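Local coordinates for regulator of Ty1 transposition protein 107 (PDB 3T7I) that binds phosphorylated histone H2A through its C-terminal tandem BRCT repeats during DNA damage repair, at residues 40-45 / 94-99; 85-90 / 111-116. All coordinates share one frame; numbering follows the deposited sequence.

Interaction 1 (40-45 / 94-99); sequences IEILNQ and DMLKQI. Unlike the reference sequence in segment 94-99: Met95 (reference Leu).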
ATOM      1  N   ILE A  40     -16.019  20.803  -4.720  1.00 40.48           N
ATOM      2  CA  ILE A  40     -16.221  19.423  -5.113  1.00 44.30           C
ATOM      3  C   ILE A  40     -15.772  19.160  -6.557  1.00 43.80           C
ATOM      4  O   ILE A  40     -15.247  18.087  -6.867  1.00 39.58           O
ATOM      5  CB  ILE A  40     -17.686  19.013  -4.920  1.00 42.25           C
ATOM      6  CG1 ILE A  40     -18.043  19.098  -3.430  1.00 43.55           C
ATOM      7  CG2 ILE A  40     -17.925  17.607  -5.480  1.00 42.63           C
ATOM      8  CD1 ILE A  40     -19.548  19.171  -3.150  1.00 48.63           C
ATOM      9  N   GLU A  41     -15.993  20.138  -7.434  1.00 43.12           N
ATOM     10  CA  GLU A  41     -15.523  20.036  -8.815  1.00 42.19           C
ATOM     11  C   GLU A  41     -14.005  20.126  -8.873  1.00 41.80           C
ATOM     12  O   GLU A  41     -13.362  19.396  -9.624  1.00 41.77           O
ATOM     13  CB  GLU A  41     -16.142  21.126  -9.692  1.00 44.42           C
ATOM     14  CG  GLU A  41     -15.689  21.081 -11.156  0.80 45.54           C
ATOM     15  CD  GLU A  41     -16.009  19.760 -11.848  0.42 44.85           C
ATOM     16  OE1 GLU A  41     -16.780  18.949 -11.287  0.41 45.43           O
ATOM     17  OE2 GLU A  41     -15.486  19.530 -12.960  0.35 45.56           O
ATOM     18  N   ILE A  42     -13.437  21.025  -8.071  1.00 40.25           N
ATOM     19  CA  ILE A  42     -11.989  21.113  -7.923  1.00 39.53           C
ATOM     20  C   ILE A  42     -11.351  19.782  -7.485  1.00 37.74           C
ATOM     21  O   ILE A  42     -10.455  19.264  -8.147  1.00 35.67           O
ATOM     22  CB  ILE A  42     -11.622  22.219  -6.944  1.00 41.81           C
ATOM     23  CG1 ILE A  42     -11.965  23.581  -7.567  1.00 47.50           C
ATOM     24  CG2 ILE A  42     -10.133  22.150  -6.577  1.00 42.97           C
ATOM     25  CD1 ILE A  42     -11.736  24.753  -6.643  1.00 48.21           C
ATOM     26  N   LEU A  43     -11.835  19.236  -6.376  1.00 38.65           N
ATOM     27  CA  LEU A  43     -11.374  17.948  -5.878  1.00 36.55           C
ATOM     28  C   LEU A  43     -11.514  16.893  -6.962  1.00 36.03           C
ATOM     29  O   LEU A  43     -10.595  16.112  -7.209  1.00 33.76           O
ATOM     30  CB  LEU A  43     -12.180  17.541  -4.649  1.00 35.84           C
ATOM     31  CG  LEU A  43     -11.933  18.379  -3.393  1.00 37.89           C
ATOM     32  CD1 LEU A  43     -12.632  17.778  -2.170  1.00 37.19           C
ATOM     33  CD2 LEU A  43     -10.432  18.543  -3.143  1.00 34.91           C
ATOM     34  N   ASN A  44     -12.664  16.899  -7.628  1.00 38.84           N
ATOM     35  CA  ASN A  44     -12.920  15.966  -8.725  1.00 40.16           C
ATOM     36  C   ASN A  44     -11.798  15.990  -9.772  1.00 40.38           C
ATOM     37  O   ASN A  44     -11.306  14.941 -10.230  1.00 37.84           O
ATOM     38  CB  ASN A  44     -14.282  16.273  -9.353  1.00 41.29           C
ATOM     39  CG  ASN A  44     -14.571  15.420 -10.565  1.00 48.73           C
ATOM     40  OD1 ASN A  44     -14.959  14.256 -10.438  1.00 52.67           O
ATOM     41  ND2 ASN A  44     -14.390  15.993 -11.756  1.00 47.20           N
ATOM     42  N   GLN A  45     -11.358  17.195 -10.109  1.00 38.39           N
ATOM     43  CA  GLN A  45     -10.288  17.365 -11.081  1.00 40.12           C
ATOM     44  C   GLN A  45      -8.916  16.918 -10.554  1.00 38.93           C
ATOM     45  O   GLN A  45      -8.021  16.621 -11.336  1.00 40.63           O
ATOM     46  CB  GLN A  45     -10.235  18.824 -11.557  1.00 42.35           C
ATOM     47  CG  GLN A  45     -11.468  19.248 -12.336  1.00 43.11           C
ATOM     48  CD  GLN A  45     -11.570  18.544 -13.676  1.00 45.45           C
ATOM     49  OE1 GLN A  45     -12.666  18.266 -14.166  0.23 43.56           O
ATOM     50  NE2 GLN A  45     -10.420  18.246 -14.277  0.39 42.89           N
ATOM     51  N   ASP A  94      -5.866  22.696   3.142  1.00 40.99           N
ATOM     52  CA  ASP A  94      -4.681  23.428   2.709  1.00 42.02           C
ATOM     53  C   ASP A  94      -4.592  23.516   1.195  1.00 46.60           C
ATOM     54  O   ASP A  94      -4.201  24.543   0.638  1.00 47.38           O
ATOM     55  CB  ASP A  94      -3.412  22.784   3.264  1.00 41.93           C
ATOM     56  CG  ASP A  94      -3.329  22.886   4.765  1.00 42.25           C
ATOM     57  OD1 ASP A  94      -4.237  23.494   5.341  1.00 44.77           O
ATOM     58  OD2 ASP A  94      -2.364  22.381   5.371  1.00 46.27           O
HETATM   59  N   MSE A  95      -4.957  22.439   0.520  1.00 43.26           N
HETATM   60  CA  MSE A  95      -4.793  22.414  -0.913  1.00 45.00           C
HETATM   61  C   MSE A  95      -5.840  23.277  -1.614  1.00 45.16           C
HETATM   62  O   MSE A  95      -5.541  23.946  -2.598  1.00 45.72           O
HETATM   63  CB  MSE A  95      -4.826  20.987  -1.426  1.00 44.79           C
HETATM   64  CG  MSE A  95      -4.358  20.868  -2.869  1.00 51.19           C
HETATM   65 SE   MSE A  95      -4.289  18.999  -3.349  1.00 75.58          SE
HETATM   66  CE  MSE A  95      -6.108  18.529  -2.791  1.00 44.84           C
ATOM     67  N   LEU A  96      -7.063  23.253  -1.108  1.00 42.56           N
ATOM     68  CA  LEU A  96      -8.113  24.120  -1.634  1.00 45.12           C
ATOM     69  C   LEU A  96      -7.759  25.583  -1.381  1.00 47.21           C
ATOM     70  O   LEU A  96      -8.075  26.462  -2.181  1.00 47.45           O
ATOM     71  CB  LEU A  96      -9.446  23.796  -0.971  1.00 43.90           C
ATOM     72  CG  LEU A  96     -10.130  22.561  -1.545  1.00 42.95           C
ATOM     73  CD1 LEU A  96     -11.388  22.228  -0.763  1.00 39.56           C
ATOM     74  CD2 LEU A  96     -10.451  22.815  -3.010  1.00 42.80           C
ATOM     75  N   LYS A  97      -7.100  25.827  -0.253  1.00 45.30           N
ATOM     76  CA  LYS A  97      -6.657  27.159   0.126  1.00 47.93           C
ATOM     77  C   LYS A  97      -5.624  27.658  -0.877  1.00 50.05           C
ATOM     78  O   LYS A  97      -5.754  28.752  -1.416  1.00 51.99           O
ATOM     79  CB  LYS A  97      -6.065  27.118   1.536  1.00 48.14           C
ATOM     80  CG  LYS A  97      -5.894  28.464   2.209  0.60 51.27           C
ATOM     81  CD  LYS A  97      -5.487  28.277   3.668  0.64 51.89           C
ATOM     82  CE  LYS A  97      -5.142  29.609   4.323  0.20 54.12           C
ATOM     83  NZ  LYS A  97      -4.824  29.431   5.770  0.51 56.45           N
ATOM     84  N   GLN A  98      -4.601  26.848  -1.131  1.00 50.09           N
ATOM     85  CA  GLN A  98      -3.609  27.177  -2.147  1.00 50.37           C
ATOM     86  C   GLN A  98      -4.293  27.450  -3.476  1.00 52.17           C
ATOM     87  O   GLN A  98      -4.025  28.456  -4.130  1.00 52.52           O
ATOM     88  CB  GLN A  98      -2.605  26.037  -2.332  1.00 49.37           C
ATOM     89  CG  GLN A  98      -1.668  25.827  -1.173  1.00 53.58           C
ATOM     90  CD  GLN A  98      -0.514  24.894  -1.521  1.00 57.28           C
ATOM     91  OE1 GLN A  98      -0.174  24.706  -2.697  1.00 54.84           O
ATOM     92  NE2 GLN A  98       0.093  24.302  -0.495  1.00 56.85           N
ATOM     93  N   ILE A  99      -5.190  26.577  -3.861  1.00 48.77           N
ATOM     94  CA  ILE A  99      -5.824  26.680  -5.152  1.00 53.12           C
ATOM     95  C   ILE A  99      -6.596  27.974  -5.321  1.00 54.94           C
ATOM     96  O   ILE A  99      -6.464  28.644  -6.319  1.00 52.38           O
ATOM     97  CB  ILE A  99      -6.716  25.459  -5.449  1.00 50.93           C
ATOM     98  CG1 ILE A  99      -5.860  24.289  -5.913  1.00 49.02           C
ATOM     99  CG2 ILE A  99      -7.738  25.774  -6.489  1.00 51.80           C
ATOM    100  CD1 ILE A  99      -6.416  23.021  -5.590  1.00 47.23           C
TER
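With CG1 of Ile42 turned beside its backbone N (chi1 -68°), the CG2 branch falls anti to that N, where it meets CD2 of Leu96 and CD1 of Ile99. The arrangement belongs to the BRCT fold, a parallel four-stranded sheet flanked by helices, two of which, here 37-45 and 90-99, pack together on one side of the sheet. The axes of segments 40-45 and 94-99 cross at 101° and come no closer than 11.2 Å, so the side chains rather than the backbones fill the interface.

Ile42 is the chief contributor from its helix. Its CG2 lies 3.6 Å from Leu96 CD2, the closest pair of the contact, as the two side chains cross obliquely. The same CG2 is 3.9 Å from Ile99 CD1. Ile42 and Ile99 lie alongside, running opposite ways, which also brings Ile42 CD1 within 4.1 Å of Ile99 CG2. Beta-branching suits both isoleucines to this place, because each offers two separate branches to its partner. Ala8 and Ile11 of helix 7-12 add to the apolar surroundings, touching Ile42 and Ile99 respectively.

Leu43 and Leu96 are suited to their places for a different reason: the forked end reaches forward although CB is not aimed straight across. Leu43 CD2 comes to 4.3 Å from Leu96 CD2, a looser touch than that of Ile42. Met95 is a selenomethionine where the reference sequence has leucine. The Met95 chain runs extended as far as SE and then bends (chi3 52°), turning its terminal methyl to the Leu43 side; Ile48 of the neighbouring strand touches both residues. The joint is wholly apolar and buried, and Leu43 CD2 and Met95 CE, 4.3 Å apart, complete it.

Interaction 2 (85-90 / 111-116); sequences FALKPE and INLFDY
Tyr116 O accepts a nearly straight hydrogen bond from Lys88 N (2.8 Å, 171°) and also receives a CA-H...O contact from Leu87 CA at 3.4 Å. This pins the chain that returns after helix 90-99 of this BRCT fold against the end of strand 85-87, an outermost strand of the parallel sheet; Ala86 adds a backbone bond to Ile118.

Leu113 fills the angle between strand and turn. Its CG is anti to the backbone N (chi1 -154°), and the fork spreads over two partners: CD1 meets Leu87 CD1 at 3.5 Å, while CD2 sits over a face of the Phe85 ring in a CH-pi contact, 4.0 Å from the centroid. A valine in its place would probably fall short of one of them, leaving a gap over the Phe85 face or beside Leu87. Leu131 of the second subunit packs on Leu113 as well, and Lys128 of that subunit makes a cation-pi contact with Phe114.

Asn112 suits the start of the turn, its OD1 accepting from Phe114 N (3.1 Å) in an Asx turn, with the donor above the carbonyl plane. Beyond the turn, Glu90 CB touches the edge of the Tyr116 ring, 3.6 Å from CE1.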
ATOM      1  N   PHE A  85      -4.594   5.508   1.842  1.00 32.01           N
ATOM      2  CA  PHE A  85      -4.164   6.600   2.727  1.00 32.61           C
ATOM      3  C   PHE A  85      -5.131   6.818   3.883  1.00 29.26           C
ATOM      4  O   PHE A  85      -6.341   6.707   3.728  1.00 28.06           O
ATOM      5  CB  PHE A  85      -3.986   7.921   1.958  1.00 34.56           C
ATOM      6  CG  PHE A  85      -2.866   7.899   0.936  1.00 35.43           C
ATOM      7  CD1 PHE A  85      -1.546   7.716   1.336  1.00 37.97           C
ATOM      8  CD2 PHE A  85      -3.138   8.066  -0.416  1.00 36.30           C
ATOM      9  CE1 PHE A  85      -0.498   7.681   0.392  1.00 40.35           C
ATOM     10  CE2 PHE A  85      -2.101   8.039  -1.370  1.00 36.51           C
ATOM     11  CZ  PHE A  85      -0.781   7.851  -0.958  1.00 37.29           C
ATOM     12  N   ALA A  86      -4.579   7.121   5.048  1.00 30.22           N
ATOM     13  CA  ALA A  86      -5.353   7.656   6.150  1.00 29.89           C
ATOM     14  C   ALA A  86      -4.787   9.043   6.400  1.00 31.52           C
ATOM     15  O   ALA A  86      -3.662   9.171   6.861  1.00 31.21           O
ATOM     16  CB  ALA A  86      -5.218   6.783   7.365  1.00 30.59           C
ATOM     17  N   LEU A  87      -5.568  10.079   6.081  1.00 30.63           N
ATOM     18  CA  LEU A  87      -5.065  11.453   6.052  1.00 29.62           C
ATOM     19  C   LEU A  87      -5.871  12.425   6.905  1.00 33.76           C
ATOM     20  O   LEU A  87      -7.093  12.286   7.061  1.00 31.91           O
ATOM     21  CB  LEU A  87      -5.057  11.983   4.610  1.00 33.19           C
ATOM     22  CG  LEU A  87      -4.209  11.239   3.571  1.00 35.57           C
ATOM     23  CD1 LEU A  87      -4.621  11.628   2.171  1.00 34.68           C
ATOM     24  CD2 LEU A  87      -2.706  11.477   3.802  1.00 35.81           C
ATOM     25  N   LYS A  88      -5.179  13.435   7.425  1.00 34.28           N
ATOM     26  CA  LYS A  88      -5.823  14.521   8.142  1.00 35.67           C
ATOM     27  C   LYS A  88      -6.605  15.406   7.179  1.00 34.51           C
ATOM     28  O   LYS A  88      -6.210  15.569   6.023  1.00 35.15           O
ATOM     29  CB  LYS A  88      -4.780  15.353   8.879  1.00 38.77           C
ATOM     30  CG  LYS A  88      -4.170  14.682  10.095  1.00 39.86           C
ATOM     31  CD  LYS A  88      -3.316  15.690  10.850  1.00 45.69           C
ATOM     32  CE  LYS A  88      -2.189  15.023  11.598  1.00 49.68           C
ATOM     33  NZ  LYS A  88      -1.399  16.032  12.360  1.00 58.23           N
ATOM     34  N   PRO A  89      -7.722  15.982   7.656  1.00 36.12           N
ATOM     35  CA  PRO A  89      -8.559  16.872   6.832  1.00 37.43           C
ATOM     36  C   PRO A  89      -7.794  18.101   6.313  1.00 37.95           C
ATOM     37  O   PRO A  89      -8.131  18.637   5.257  1.00 37.65           O
ATOM     38  CB  PRO A  89      -9.698  17.279   7.784  1.00 37.53           C
ATOM     39  CG  PRO A  89      -9.167  17.004   9.181  1.00 34.31           C
ATOM     40  CD  PRO A  89      -8.258  15.819   9.024  1.00 35.84           C
ATOM     41  N   GLU A  90      -6.758  18.525   7.028  1.00 38.44           N
ATOM     42  CA  GLU A  90      -5.950  19.657   6.575  1.00 40.02           C
ATOM     43  C   GLU A  90      -5.439  19.477   5.145  1.00 40.31           C
ATOM     44  O   GLU A  90      -5.253  20.462   4.417  1.00 38.35           O
ATOM     45  CB  GLU A  90      -4.758  19.889   7.509  1.00 41.98           C
ATOM     46  CG  GLU A  90      -5.105  20.636   8.774  1.00 45.06           C
ATOM     47  CD  GLU A  90      -5.960  19.811   9.722  1.00 47.74           C
ATOM     48  OE1 GLU A  90      -5.739  18.579   9.819  1.00 44.16           O
ATOM     49  OE2 GLU A  90      -6.862  20.402  10.364  1.00 55.87           O
ATOM     50  N   ILE A 111       2.089  20.555  -2.298  1.00 54.80           N
ATOM     51  CA  ILE A 111       1.574  19.977  -1.070  1.00 51.42           C
ATOM     52  C   ILE A 111       2.085  18.552  -0.983  1.00 49.30           C
ATOM     53  O   ILE A 111       2.072  17.824  -1.962  1.00 52.04           O
ATOM     54  CB  ILE A 111       0.016  20.049  -1.025  1.00 52.87           C
ATOM     55  CG1 ILE A 111      -0.500  19.990   0.415  1.00 51.53           C
ATOM     56  CG2 ILE A 111      -0.628  18.963  -1.885  1.00 51.96           C
ATOM     57  CD1 ILE A 111      -1.856  20.639   0.579  1.00 49.10           C
ATOM     58  N   ASN A 112       2.574  18.172   0.187  1.00 48.25           N
ATOM     59  CA  ASN A 112       3.126  16.845   0.385  1.00 47.81           C
ATOM     60  C   ASN A 112       2.170  15.961   1.175  1.00 48.64           C
ATOM     61  O   ASN A 112       1.985  16.144   2.384  1.00 45.77           O
ATOM     62  CB  ASN A 112       4.467  16.917   1.110  1.00 48.42           C
ATOM     63  CG  ASN A 112       5.053  15.546   1.377  0.34 46.93           C
ATOM     64  OD1 ASN A 112       4.622  14.553   0.788  0.74 47.35           O
ATOM     65  ND2 ASN A 112       6.039  15.482   2.268  0.49 46.99           N
ATOM     66  N   LEU A 113       1.573  15.010   0.462  1.00 46.39           N
ATOM     67  CA  LEU A 113       0.620  14.056   1.005  1.00 43.98           C
ATOM     68  C   LEU A 113       1.109  13.467   2.329  1.00 43.39           C
ATOM     69  O   LEU A 113       0.356  13.382   3.290  1.00 42.01           O
ATOM     70  CB  LEU A 113       0.386  12.966  -0.042  1.00 44.85           C
ATOM     71  CG  LEU A 113      -0.914  12.175  -0.088  1.00 43.72           C
ATOM     72  CD1 LEU A 113      -2.064  13.058   0.251  1.00 45.80           C
ATOM     73  CD2 LEU A 113      -1.114  11.545  -1.463  1.00 42.67           C
ATOM     74  N   PHE A 114       2.384  13.103   2.402  1.00 45.36           N
ATOM     75  CA  PHE A 114       2.919  12.485   3.620  1.00 44.72           C
ATOM     76  C   PHE A 114       3.033  13.422   4.826  1.00 46.55           C
ATOM     77  O   PHE A 114       3.226  12.964   5.948  1.00 45.36           O
ATOM     78  CB  PHE A 114       4.264  11.815   3.350  1.00 46.14           C
ATOM     79  CG  PHE A 114       4.169  10.628   2.443  1.00 50.47           C
ATOM     80  CD1 PHE A 114       3.554   9.459   2.872  1.00 49.56           C
ATOM     81  CD2 PHE A 114       4.697  10.671   1.157  1.00 47.68           C
ATOM     82  CE1 PHE A 114       3.468   8.354   2.038  1.00 49.59           C
ATOM     83  CE2 PHE A 114       4.610   9.566   0.323  1.00 46.59           C
ATOM     84  CZ  PHE A 114       3.993   8.410   0.762  1.00 43.27           C
ATOM     85  N   ASP A 115       2.913  14.728   4.601  1.00 46.75           N
ATOM     86  CA  ASP A 115       2.887  15.672   5.716  1.00 43.88           C
ATOM     87  C   ASP A 115       1.574  15.561   6.482  1.00 46.16           C
ATOM     88  O   ASP A 115       1.425  16.164   7.551  1.00 46.31           O
ATOM     89  CB  ASP A 115       3.045  17.119   5.229  1.00 46.84           C
ATOM     90  CG  ASP A 115       4.465  17.444   4.785  1.00 50.33           C
ATOM     91  OD1 ASP A 115       4.661  18.505   4.147  1.00 49.72           O
ATOM     92  OD2 ASP A 115       5.382  16.645   5.072  1.00 52.66           O
ATOM     93  N   TYR A 116       0.615  14.814   5.936  1.00 40.42           N
ATOM     94  CA  TYR A 116      -0.717  14.775   6.537  1.00 40.04           C
ATOM     95  C   TYR A 116      -1.189  13.411   7.020  1.00 39.21           C
ATOM     96  O   TYR A 116      -2.376  13.219   7.246  1.00 40.19           O
ATOM     97  CB  TYR A 116      -1.751  15.355   5.577  1.00 40.39           C
ATOM     98  CG  TYR A 116      -1.484  16.790   5.176  1.00 42.35           C
ATOM     99  CD1 TYR A 116      -2.043  17.846   5.887  1.00 42.59           C
ATOM    100  CD2 TYR A 116      -0.675  17.089   4.083  1.00 41.46           C
ATOM    101  CE1 TYR A 116      -1.814  19.158   5.513  1.00 41.00           C
ATOM    102  CE2 TYR A 116      -0.440  18.390   3.708  1.00 42.91           C
ATOM    103  CZ  TYR A 116      -1.010  19.422   4.425  1.00 42.93           C
ATOM    104  OH  TYR A 116      -0.781  20.723   4.048  1.00 45.10           O
TER

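In the fold
Strand 85-87 of interaction 2 leads almost directly into helix 90-99 of interaction 1, and the two contacts have centres 14 Å apart. They join through the chain that returns after that helix. Tyr116 OH and Asp94 OD2 lie 2.6 Å apart in a probable hydrogen bond, while Ile111 CD1 packs 3.6 Å from Met95 N. Met95 takes part on both sides, touching Leu43 in interaction 1 and Ile111 of the returning segment. In tandem BRCT repeats generally, the phosphoserine pocket lies in the N-terminal repeat, at the end of its first strand and the start of the helix before its fourth strand; strand 23-27 and helix 72-77 are probably the counterparts here, and neither contact includes them.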